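Iron-containing alcohol dehydrogenase (Ralstonia eutropha, PDB 3JZD) probably catalyses the NAD(P)H-dependent reduction of maleylacetate to 3-oxoadipate in the breakdown of aromatic compounds, working as a homodimer. Local coordinates at residues Ala158-Leu163 with Asp218-Cys223; Pro45-Glu50 with Ile119-Ala124; Ala209-Pro214 with Gln303-Pro308. All coordinates share one frame; numbering follows the deposited sequence.

Contact 1 (Ala158-Leu163 with Asp218-Cys223). With NAD (nicotinamide-adenine-dinucleotide), chain E.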
loop_
_atom_site.group_PDB
_atom_site.type_symbol
_atom_site.label_atom_id
_atom_site.label_comp_id
_atom_site.label_asym_id
_atom_site.label_seq_id
_atom_site.Cartn_x
_atom_site.Cartn_y
_atom_site.Cartn_z
ATOM N N ALA A 158 -19.345 -12.176 4.589
ATOM C CA ALA A 158 -20.413 -13.155 4.871
ATOM C C ALA A 158 -19.895 -14.311 5.730
ATOM O O ALA A 158 -20.646 -14.897 6.496
ATOM C CB ALA A 158 -20.966 -13.681 3.603
ATOM N N LEU A 159 -18.617 -14.651 5.589
ATOM C CA LEU A 159 -18.021 -15.725 6.383
ATOM C C LEU A 159 -17.658 -15.269 7.807
ATOM O O LEU A 159 -17.234 -16.074 8.602
ATOM C CB LEU A 159 -16.800 -16.360 5.686
ATOM C CG LEU A 159 -17.020 -16.987 4.299
ATOM C CD1 LEU A 159 -15.794 -17.803 3.840
ATOM C CD2 LEU A 159 -18.257 -17.825 4.223
ATOM N N THR A 160 -17.800 -13.986 8.117
ATOM C CA THR A 160 -17.534 -13.500 9.465
ATOM C C THR A 160 -18.822 -13.196 10.215
ATOM O O THR A 160 -18.773 -12.875 11.374
ATOM C CB THR A 160 -16.623 -12.247 9.462
ATOM O OG1 THR A 160 -17.282 -11.176 8.799
ATOM C CG2 THR A 160 -15.379 -12.521 8.730
ATOM N N VAL A 161 -19.973 -13.316 9.568
ATOM C CA VAL A 161 -21.258 -13.019 10.230
ATOM C C VAL A 161 -21.440 -13.874 11.503
ATOM O O VAL A 161 -21.836 -13.367 12.527
ATOM C CB VAL A 161 -22.468 -13.204 9.245
ATOM C CG1 VAL A 161 -23.830 -13.313 10.009
ATOM C CG2 VAL A 161 -22.493 -12.074 8.251
ATOM N N GLY A 162 -21.092 -15.149 11.417
ATOM C CA GLY A 162 -21.193 -16.051 12.532
ATOM C C GLY A 162 -19.983 -16.015 13.459
ATOM O O GLY A 162 -19.931 -16.777 14.388
ATOM N N LEU A 163 -19.003 -15.144 13.225
ATOM C CA LEU A 163 -17.902 -15.008 14.162
ATOM C C LEU A 163 -18.615 -14.571 15.464
ATOM O O LEU A 163 -19.314 -13.582 15.469
ATOM C CB LEU A 163 -16.919 -13.946 13.708
ATOM C CG LEU A 163 -15.658 -13.770 14.564
ATOM C CD1 LEU A 163 -14.865 -15.048 14.590
ATOM C CD2 LEU A 163 -14.814 -12.636 14.001
ATOM N N ASP A 218 -22.054 -4.509 6.054
ATOM C CA ASP A 218 -21.197 -3.324 5.946
ATOM C C ASP A 218 -20.284 -3.209 7.170
ATOM O O ASP A 218 -19.097 -2.946 7.010
ATOM C CB ASP A 218 -22.004 -2.050 5.832
ATOM C CG ASP A 218 -22.725 -1.917 4.479
ATOM O OD1 ASP A 218 -22.211 -2.353 3.426
ATOM O OD2 ASP A 218 -23.799 -1.315 4.494
ATOM N N ALA A 219 -20.833 -3.437 8.366
ATOM C CA ALA A 219 -20.023 -3.422 9.585
ATOM C C ALA A 219 -18.997 -4.526 9.491
ATOM O O ALA A 219 -17.851 -4.328 9.834
ATOM C CB ALA A 219 -20.876 -3.591 10.831
ATOM N N ARG A 220 -19.400 -5.698 9.036
ATOM C CA ARG A 220 -18.442 -6.769 8.886
ATOM C C ARG A 220 -17.343 -6.414 7.850
ATOM O O ARG A 220 -16.178 -6.733 8.072
ATOM C CB ARG A 220 -19.113 -8.093 8.516
ATOM C CG ARG A 220 -19.942 -8.799 9.619
ATOM C CD ARG A 220 -19.119 -9.129 10.845
ATOM N NE ARG A 220 -19.851 -9.956 11.799
ATOM C CZ ARG A 220 -19.305 -10.501 12.888
ATOM N NH1 ARG A 220 -18.027 -10.293 13.187
ATOM N NH2 ARG A 220 -20.028 -11.250 13.691
ATOM N N SER A 221 -17.714 -5.796 6.728
ATOM C CA SER A 221 -16.751 -5.374 5.733
ATOM C C SER A 221 -15.746 -4.385 6.314
ATOM O O SER A 221 -14.542 -4.497 6.121
ATOM C CB SER A 221 -17.453 -4.734 4.535
ATOM O OG SER A 221 -18.318 -5.660 3.910
ATOM N N GLN A 222 -16.239 -3.434 7.062
ATOM C CA GLN A 222 -15.384 -2.440 7.657
ATOM C C GLN A 222 -14.340 -3.089 8.602
ATOM O O GLN A 222 -13.156 -2.713 8.556
ATOM C CB GLN A 222 -16.261 -1.445 8.389
ATOM C CG GLN A 222 -15.514 -0.366 9.059
ATOM C CD GLN A 222 -16.440 0.704 9.634
ATOM O OE1 GLN A 222 -16.162 1.882 9.480
ATOM N NE2 GLN A 222 -17.550 0.294 10.271
ATOM N N CYS A 223 -14.748 -4.086 9.398
ATOM C CA CYS A 223 -13.763 -4.792 10.250
ATOM C C CYS A 223 -12.745 -5.612 9.460
ATOM O O CYS A 223 -11.572 -5.622 9.743
ATOM C CB CYS A 223 -14.454 -5.704 11.273
ATOM S SG CYS A 223 -15.421 -4.796 12.488
HETATM P PA NAD E . -8.205 -19.111 15.736
HETATM O O1A NAD E . -7.769 -19.302 14.313
HETATM O O2A NAD E . -7.306 -19.873 16.609
HETATM O O5B NAD E . -9.789 -19.352 15.881
HETATM C C5B NAD E . -10.376 -19.571 17.161
HETATM C C4B NAD E . -11.671 -20.344 16.987
HETATM O O4B NAD E . -12.653 -19.579 16.317
HETATM C C3B NAD E . -11.459 -21.580 16.120
HETATM O O3B NAD E . -12.154 -22.680 16.634
HETATM C C2B NAD E . -12.093 -21.230 14.795
HETATM O O2B NAD E . -12.546 -22.369 14.101
HETATM C C1B NAD E . -13.218 -20.306 15.249
HETATM N N9A NAD E . -13.620 -19.362 14.206
HETATM C C8A NAD E . -12.748 -18.580 13.493
HETATM N N7A NAD E . -13.469 -17.819 12.654
HETATM C C5A NAD E . -14.773 -18.094 12.795
HETATM C C6A NAD E . -15.923 -17.628 12.141
HETATM N N6A NAD E . -15.942 -16.517 11.433
HETATM N N1A NAD E . -17.137 -18.166 12.494
HETATM C C2A NAD E . -17.224 -19.137 13.462
HETATM N N3A NAD E . -16.092 -19.590 14.116
HETATM C C4A NAD E . -14.873 -19.090 13.769
HETATM O O3 NAD E . -8.160 -17.588 16.265
HETATM P PN NAD E . -7.289 -16.374 15.664
HETATM O O1N NAD E . -7.275 -15.371 16.817
HETATM O O2N NAD E . -7.771 -16.027 14.312
HETATM O O5D NAD E . -5.844 -16.923 15.424
HETATM C C5D NAD E . -4.886 -16.866 16.440
HETATM C C4D NAD E . -3.745 -17.770 16.019
HETATM O O4D NAD E . -3.175 -17.206 14.864
HETATM C C3D NAD E . -2.640 -17.822 17.056
HETATM O O3D NAD E . -1.950 -19.023 16.891
HETATM C C2D NAD E . -1.777 -16.663 16.668
HETATM O O2D NAD E . -0.483 -16.762 17.206
HETATM C C1D NAD E . -1.849 -16.796 15.145
HETATM N N1N NAD E . -1.493 -15.535 14.474
HETATM C C2N NAD E . -0.371 -15.524 13.686
HETATM C C3N NAD E . 0.009 -14.365 13.025
HETATM C C7N NAD E . 1.192 -14.374 12.083
HETATM O O7N NAD E . 1.529 -13.216 11.381
HETATM N N7N NAD E . 1.906 -15.461 11.860
HETATM C C4N NAD E . -0.773 -13.209 13.172
HETATM C C5N NAD E . -1.915 -13.232 13.967
HETATM C C6N NAD E . -2.282 -14.422 14.600
HETATM O O HOH W 1 -15.939 -9.182 9.440
#
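Arg220 reaches from its helix to the loop Ala158-Leu163 and turns NH2 of its guanidinium to the backbone carbonyls of Val161 and Leu163. The bond with the better geometry runs from Arg220 NH2 to Leu163 O, 3.0 Å, in the carbonyl plane and on a lone pair, with the acceptor tilted 22° from the guanidinium plane. A second, weak bond links the same NH2 to Val161 O. The arginine chain gets there through a bend at chi2 (-59°), after which it runs out straight alongside the Thr160 side chain, the two pointing contrary ways; OG1 of Thr160 lies 3.4 Å from Arg220 CD. That hydroxyl also bonds to Pro157 O, and a water bridges it to Arg220 O. NE and NH1 of the arginine are engaged elsewhere, by Pro214 O and by Ser168 OG and Tyr123 OH, which fixes the rotation of the flat group. Leu163, with CG opposite its backbone N (chi1 -176°), passes CB beside Arg220 NH1 at 3.9 Å and lays CD1 on the adenine, 3.5 Å from C5A of NAD. The arginine thus holds a type I turn, Thr160 to Leu163, that borders the adenine pocket. This loop joins strand 152-155 of the parallel sheet to helix 165-182, and helix 217-236 packs against it with helix 190-212 behind.

Contact 2 (Pro45-Glu50 with Ile119-Ala124). With NAD (nicotinamide-adenine-dinucleotide), chain E.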
loop_
_atom_site.group_PDB
_atom_site.type_symbol
_atom_site.label_atom_id
_atom_site.label_comp_id
_atom_site.label_asym_id
_atom_site.label_seq_id
_atom_site.Cartn_x
_atom_site.Cartn_y
_atom_site.Cartn_z
ATOM N N PRO A 45 -11.854 -28.345 13.238
ATOM C CA PRO A 45 -13.038 -29.203 13.206
ATOM C C PRO A 45 -14.330 -28.404 13.359
ATOM O O PRO A 45 -15.368 -28.844 12.868
ATOM C CB PRO A 45 -12.831 -30.165 14.388
ATOM C CG PRO A 45 -11.374 -30.065 14.757
ATOM C CD PRO A 45 -10.958 -28.657 14.369
ATOM N N ASN A 46 -14.249 -27.214 13.959
ATOM C CA ASN A 46 -15.414 -26.345 14.156
ATOM C C ASN A 46 -15.875 -25.621 12.915
ATOM O O ASN A 46 -16.957 -25.048 12.924
ATOM C CB ASN A 46 -15.117 -25.237 15.175
ATOM C CG ASN A 46 -14.923 -25.745 16.567
ATOM O OD1 ASN A 46 -15.385 -26.833 16.932
ATOM N ND2 ASN A 46 -14.266 -24.931 17.388
ATOM N N GLN A 47 -15.032 -25.564 11.879
ATOM C CA GLN A 47 -15.417 -24.858 10.656
ATOM C C GLN A 47 -15.517 -25.795 9.469
ATOM O O GLN A 47 -15.287 -25.399 8.345
ATOM C CB GLN A 47 -14.474 -23.659 10.389
ATOM C CG GLN A 47 -14.812 -22.444 11.256
ATOM C CD GLN A 47 -13.836 -21.292 11.108
ATOM O OE1 GLN A 47 -12.652 -21.383 11.500
ATOM N NE2 GLN A 47 -14.334 -20.184 10.560
ATOM N N GLN A 48 -15.932 -27.040 9.700
ATOM C CA GLN A 48 -16.066 -27.953 8.580
ATOM C C GLN A 48 -17.162 -27.547 7.623
ATOM O O GLN A 48 -17.020 -27.790 6.436
ATOM C CB GLN A 48 -16.290 -29.381 9.042
ATOM C CG GLN A 48 -15.125 -29.877 9.845
ATOM C CD GLN A 48 -15.332 -31.265 10.378
ATOM O OE1 GLN A 48 -15.287 -32.251 9.622
ATOM N NE2 GLN A 48 -15.512 -31.360 11.703
ATOM N N ALA A 49 -18.256 -26.964 8.129
ATOM C CA ALA A 49 -19.361 -26.547 7.261
ATOM C C ALA A 49 -18.892 -25.542 6.192
ATOM O O ALA A 49 -19.216 -25.685 5.007
ATOM C CB ALA A 49 -20.508 -25.950 8.084
ATOM N N GLU A 50 -18.133 -24.538 6.617
ATOM C CA GLU A 50 -17.616 -23.519 5.686
ATOM C C GLU A 50 -16.663 -24.179 4.723
ATOM O O GLU A 50 -16.740 -23.958 3.527
ATOM C CB GLU A 50 -16.851 -22.406 6.412
ATOM C CG GLU A 50 -17.661 -21.539 7.334
ATOM C CD GLU A 50 -17.654 -22.002 8.812
ATOM O OE1 GLU A 50 -18.149 -23.130 9.107
ATOM O OE2 GLU A 50 -17.199 -21.175 9.668
ATOM N N ILE A 119 -8.632 -17.650 3.065
ATOM C CA ILE A 119 -10.001 -17.128 3.193
ATOM C C ILE A 119 -10.198 -16.852 4.712
ATOM O O ILE A 119 -10.612 -17.736 5.438
ATOM C CB ILE A 119 -11.026 -18.137 2.650
ATOM C CG1 ILE A 119 -10.621 -18.569 1.239
ATOM C CG2 ILE A 119 -12.437 -17.494 2.660
ATOM C CD1 ILE A 119 -11.640 -19.464 0.476
ATOM N N PRO A 120 -9.847 -15.638 5.197
ATOM C CA PRO A 120 -9.861 -15.381 6.632
ATOM C C PRO A 120 -11.236 -15.131 7.214
ATOM O O PRO A 120 -12.054 -14.488 6.585
ATOM C CB PRO A 120 -9.000 -14.122 6.782
ATOM C CG PRO A 120 -8.258 -13.983 5.538
ATOM C CD PRO A 120 -9.093 -14.594 4.476
ATOM N N THR A 121 -11.461 -15.652 8.418
ATOM C CA THR A 121 -12.733 -15.551 9.085
ATOM C C THR A 121 -12.591 -14.877 10.476
ATOM O O THR A 121 -13.554 -14.838 11.253
ATOM C CB THR A 121 -13.392 -16.921 9.146
ATOM O OG1 THR A 121 -12.638 -17.759 10.000
ATOM C CG2 THR A 121 -13.464 -17.549 7.723
ATOM N N THR A 122 -11.403 -14.345 10.775
ATOM C CA THR A 122 -11.175 -13.553 11.971
ATOM C C THR A 122 -10.422 -12.297 11.557
ATOM O O THR A 122 -10.258 -12.038 10.356
ATOM C CB THR A 122 -10.413 -14.277 13.088
ATOM O OG1 THR A 122 -9.018 -14.389 12.762
ATOM C CG2 THR A 122 -11.040 -15.677 13.380
ATOM N N TYR A 123 -9.953 -11.521 12.540
ATOM C CA TYR A 123 -9.228 -10.269 12.253
ATOM C C TYR A 123 -7.740 -10.365 12.555
ATOM O O TYR A 123 -7.032 -9.346 12.572
ATOM C CB TYR A 123 -9.897 -9.121 12.989
ATOM C CG TYR A 123 -11.401 -9.093 12.746
ATOM C CD1 TYR A 123 -11.908 -9.071 11.440
ATOM C CD2 TYR A 123 -12.319 -9.025 13.814
ATOM C CE1 TYR A 123 -13.262 -9.031 11.218
ATOM C CE2 TYR A 123 -13.677 -8.967 13.594
ATOM C CZ TYR A 123 -14.143 -8.998 12.284
ATOM O OH TYR A 123 -15.491 -8.969 12.016
ATOM N N ALA A 124 -7.267 -11.602 12.764
ATOM C CA ALA A 124 -5.887 -11.875 13.136
ATOM C C ALA A 124 -4.842 -11.271 12.192
ATOM O O ALA A 124 -3.788 -10.867 12.672
ATOM C CB ALA A 124 -5.661 -13.426 13.287
HETATM P PA NAD E . -8.205 -19.111 15.736
HETATM O O1A NAD E . -7.769 -19.302 14.313
HETATM O O2A NAD E . -7.306 -19.873 16.609
HETATM O O5B NAD E . -9.789 -19.352 15.881
HETATM C C5B NAD E . -10.376 -19.571 17.161
HETATM C C4B NAD E . -11.671 -20.344 16.987
HETATM O O4B NAD E . -12.653 -19.579 16.317
HETATM C C3B NAD E . -11.459 -21.580 16.120
HETATM O O3B NAD E . -12.154 -22.680 16.634
HETATM C C2B NAD E . -12.093 -21.230 14.795
HETATM O O2B NAD E . -12.546 -22.369 14.101
HETATM C C1B NAD E . -13.218 -20.306 15.249
HETATM N N9A NAD E . -13.620 -19.362 14.206
HETATM C C8A NAD E . -12.748 -18.580 13.493
HETATM N N7A NAD E . -13.469 -17.819 12.654
HETATM C C5A NAD E . -14.773 -18.094 12.795
HETATM C C6A NAD E . -15.923 -17.628 12.141
HETATM N N6A NAD E . -15.942 -16.517 11.433
HETATM N N1A NAD E . -17.137 -18.166 12.494
HETATM C C2A NAD E . -17.224 -19.137 13.462
HETATM N N3A NAD E . -16.092 -19.590 14.116
HETATM C C4A NAD E . -14.873 -19.090 13.769
HETATM O O3 NAD E . -8.160 -17.588 16.265
HETATM P PN NAD E . -7.289 -16.374 15.664
HETATM O O1N NAD E . -7.275 -15.371 16.817
HETATM O O2N NAD E . -7.771 -16.027 14.312
HETATM O O5D NAD E . -5.844 -16.923 15.424
HETATM C C5D NAD E . -4.886 -16.866 16.440
HETATM C C4D NAD E . -3.745 -17.770 16.019
HETATM O O4D NAD E . -3.175 -17.206 14.864
HETATM C C3D NAD E . -2.640 -17.822 17.056
HETATM O O3D NAD E . -1.950 -19.023 16.891
HETATM C C2D NAD E . -1.777 -16.663 16.668
HETATM O O2D NAD E . -0.483 -16.762 17.206
HETATM C C1D NAD E . -1.849 -16.796 15.145
HETATM N N1N NAD E . -1.493 -15.535 14.474
HETATM C C2N NAD E . -0.371 -15.524 13.686
HETATM C C3N NAD E . 0.009 -14.365 13.025
HETATM C C7N NAD E . 1.192 -14.374 12.083
HETATM O O7N NAD E . 1.529 -13.216 11.381
HETATM N N7N NAD E . 1.906 -15.461 11.860
HETATM C C4N NAD E . -0.773 -13.209 13.172
HETATM C C5N NAD E . -1.915 -13.232 13.967
HETATM C C6N NAD E . -2.282 -14.422 14.600
#
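Gln47 lays its side-chain amide over the adenine of NAD, with CD 3.6 Å from C4A, and at the far side of that overlap meets Thr121. The chain is extended beyond CG (chi2 175°), carrying the amide from the loop before helix 48-58 toward the end of strand 116-120. Gln47 NE2 donates to Thr121 OG1 at 3.0 Å, almost straight at 174° and within 3° of the amide plane. Gln47 NE2 also donates to Glu50 OE2, 3.2 Å, again close to the amide plane but meeting the carboxylate from above. Together the two bonds fix the rotation of the amide, and Gln47 OE1 is turned to accept from the adenosine ribose hydroxyl O2B at 2.8 Å. Asn46 adds ND2 to O3B of the same ribose. Thr121 comes in across from Gln47: its OG1 also lies 2.8 Å from N7A, while its backbone O accepts from N6A at 2.9 Å. One residue on, Thr122 OG1 gives its proton to the phosphate oxygen O2N and accepts from Ala124 N, forming an ST turn. Gln47 is at the N-cap position of its helix, and Thr121 and Thr122 follow the strand, so the pocket is built from loops at strand ends, as in nucleotide-binding parallel sheets. Chemically, the contact reads the cofactor through its 2'-hydroxyl: the glutamine receives that proton on OE1, an acceptor oriented for the task because Thr121 and Glu50 hold NE2 at the other end of the amide.

Contact 3 (Ala209-Pro214 with Gln303-Pro308)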
loop_
_atom_site.group_PDB
_atom_site.type_symbol
_atom_site.label_atom_id
_atom_site.label_comp_id
_atom_site.label_asym_id
_atom_site.label_seq_id
_atom_site.Cartn_x
_atom_site.Cartn_y
_atom_site.Cartn_z
ATOM N N ALA A 209 -20.508 -1.289 15.603
ATOM C CA ALA A 209 -21.530 -1.584 14.616
ATOM C C ALA A 209 -21.789 -3.108 14.567
ATOM O O ALA A 209 -22.929 -3.542 14.501
ATOM C CB ALA A 209 -21.146 -0.998 13.198
ATOM N N VAL A 210 -20.726 -3.896 14.650
ATOM C CA VAL A 210 -20.830 -5.335 14.612
ATOM C C VAL A 210 -21.501 -5.832 15.897
ATOM O O VAL A 210 -22.370 -6.713 15.850
ATOM C CB VAL A 210 -19.446 -5.994 14.380
ATOM C CG1 VAL A 210 -19.456 -7.457 14.730
ATOM C CG2 VAL A 210 -19.022 -5.774 12.949
ATOM N N PHE A 211 -21.132 -5.234 17.020
ATOM C CA PHE A 211 -21.725 -5.573 18.304
ATOM C C PHE A 211 -23.248 -5.309 18.273
ATOM O O PHE A 211 -24.025 -6.116 18.768
ATOM C CB PHE A 211 -21.081 -4.753 19.393
ATOM C CG PHE A 211 -21.526 -5.120 20.764
ATOM C CD1 PHE A 211 -20.973 -6.204 21.407
ATOM C CD2 PHE A 211 -22.486 -4.362 21.426
ATOM C CE1 PHE A 211 -21.367 -6.549 22.688
ATOM C CE2 PHE A 211 -22.875 -4.698 22.711
ATOM C CZ PHE A 211 -22.314 -5.789 23.338
ATOM N N ASN A 212 -23.669 -4.199 17.670
ATOM C CA ASN A 212 -25.087 -3.884 17.573
ATOM C C ASN A 212 -25.769 -4.871 16.605
ATOM O O ASN A 212 -26.877 -5.317 16.870
ATOM C CB ASN A 212 -25.258 -2.439 17.097
ATOM C CG ASN A 212 -26.721 -2.041 16.887
ATOM O OD1 ASN A 212 -27.511 -1.998 17.829
ATOM N ND2 ASN A 212 -27.069 -1.703 15.646
ATOM N N ASP A 213 -25.103 -5.246 15.507
ATOM C CA ASP A 213 -25.702 -6.162 14.567
ATOM C C ASP A 213 -24.674 -7.050 13.893
ATOM O O ASP A 213 -24.114 -6.660 12.895
ATOM C CB ASP A 213 -26.471 -5.365 13.508
ATOM C CG ASP A 213 -27.288 -6.261 12.547
ATOM O OD1 ASP A 213 -27.297 -7.519 12.659
ATOM O OD2 ASP A 213 -27.951 -5.670 11.670
ATOM N N PRO A 214 -24.491 -8.287 14.388
ATOM C CA PRO A 214 -23.492 -9.141 13.756
ATOM C C PRO A 214 -23.781 -9.570 12.318
ATOM O O PRO A 214 -22.848 -10.016 11.650
ATOM C CB PRO A 214 -23.375 -10.341 14.698
ATOM C CG PRO A 214 -24.606 -10.291 15.525
ATOM C CD PRO A 214 -25.060 -8.889 15.605
ATOM N N GLN A 303 -14.165 -3.096 26.997
ATOM C CA GLN A 303 -15.103 -3.257 28.086
ATOM C C GLN A 303 -16.573 -3.014 27.747
ATOM O O GLN A 303 -17.427 -3.805 28.115
ATOM C CB GLN A 303 -14.746 -2.365 29.246
ATOM C CG GLN A 303 -15.421 -2.934 30.495
ATOM C CD GLN A 303 -15.333 -2.044 31.660
ATOM O OE1 GLN A 303 -15.500 -0.833 31.534
ATOM N NE2 GLN A 303 -15.117 -2.630 32.833
ATOM N N ARG A 304 -16.833 -1.926 27.029
ATOM C CA ARG A 304 -18.160 -1.531 26.604
ATOM C C ARG A 304 -18.830 -2.600 25.731
ATOM O O ARG A 304 -20.052 -2.680 25.682
ATOM C CB ARG A 304 -18.021 -0.227 25.806
ATOM C CG ARG A 304 -19.270 0.316 25.145
ATOM C CD ARG A 304 -18.954 1.592 24.245
ATOM N NE ARG A 304 -18.255 2.679 24.965
ATOM C CZ ARG A 304 -17.006 3.136 24.735
ATOM N NH1 ARG A 304 -16.211 2.665 23.717
ATOM N NH2 ARG A 304 -16.563 4.126 25.533
ATOM N N HIS A 305 -18.050 -3.430 25.054
ATOM C CA HIS A 305 -18.632 -4.414 24.165
ATOM C C HIS A 305 -18.432 -5.833 24.645
ATOM O O HIS A 305 -18.312 -6.735 23.846
ATOM C CB HIS A 305 -18.114 -4.233 22.744
ATOM C CG HIS A 305 -18.301 -2.843 22.247
ATOM N ND1 HIS A 305 -17.282 -1.924 22.247
ATOM C CD2 HIS A 305 -19.409 -2.180 21.850
ATOM C CE1 HIS A 305 -17.743 -0.762 21.821
ATOM N NE2 HIS A 305 -19.031 -0.890 21.575
ATOM N N GLY A 306 -18.378 -6.006 25.959
ATOM C CA GLY A 306 -18.362 -7.333 26.544
ATOM C C GLY A 306 -17.097 -8.167 26.534
ATOM O O GLY A 306 -17.155 -9.309 26.917
ATOM N N ALA A 307 -15.957 -7.631 26.119
ATOM C CA ALA A 307 -14.743 -8.439 26.170
ATOM C C ALA A 307 -14.189 -8.424 27.606
ATOM O O ALA A 307 -14.396 -7.464 28.340
ATOM C CB ALA A 307 -13.693 -7.890 25.256
ATOM N N PRO A 308 -13.464 -9.474 27.981
ATOM C CA PRO A 308 -12.762 -9.474 29.271
ATOM C C PRO A 308 -11.628 -8.432 29.213
ATOM O O PRO A 308 -11.064 -8.177 28.129
ATOM C CB PRO A 308 -12.180 -10.881 29.366
ATOM C CG PRO A 308 -12.170 -11.404 28.014
ATOM C CD PRO A 308 -13.244 -10.710 27.222
#
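A Schellman motif closes helix 294-304, and the residue just before its glycine, His305, packs in a T-shaped (edge-to-face) pair with Phe211 from the last turn of helix 190-212. Gly306, with positive phi, is the C-prime residue: its N bonds to Gln303 O, and Ala307 N returns to Ala302 O. The closing turn brings His305 up to Phe211, with the two alpha carbons 6.7 Å apart. Phe211 carries CG opposite its backbone N (chi1 -174°), sending the ring away from its own helix and toward the other. The imidazole presents its edge to the phenyl face, CD2 of His305 standing 3.8 Å from both CG and CD2 of Phe211; the ring planes meet at 69° and the centroids are 5.2 Å apart. Beside this edge, CB of His305 sits over the same phenyl ring in a CH-pi contact, 4.1 Å from the centroid and 24° off the normal. The histidine therefore uses both its ring and its first side-chain carbon on one aromatic face. Its ND1 is turned back to Leu301 O in the helix it follows, which should fix the ring's rotation, while CG of Arg304 lies over one imidazole face. Around the pair, His305 rests on Ile207 and Pro208 of helix 190-212 and on Val169 of helix 165-182, and Phe211 has a cation-pi partner in Arg165. This is packing within the all-helical C-terminal part of the iron-containing alcohol dehydrogenase fold, away from the cofactor, joining the ends of two helices by nonpolar and aromatic contact. The backbone O of His305 lies 3.3 Å from Phe211 CE1, above the ring plane and off toward the rim.

Overall arrangement
Contact 2 closes first along the chain, within the N-terminal part built on the parallel sheet; contacts 1 and 3 follow, and their segments alternate. Contacts 1 and 2 have centres about 12 Å apart and both touch NAD, meeting directly where Leu159 packs on Ile119. Contact 1 lies about 13 Å from contact 3, centre to centre, and touches it through consecutive helices 190-212 and 217-236, as Ala219 packs on Ala209 and Val210. Contacts 2 and 3 are about 20 Å apart between centres and do not touch. Contact 1 is therefore the middle piece, connecting the cofactor pocket at the sheet to the helical C-terminal part.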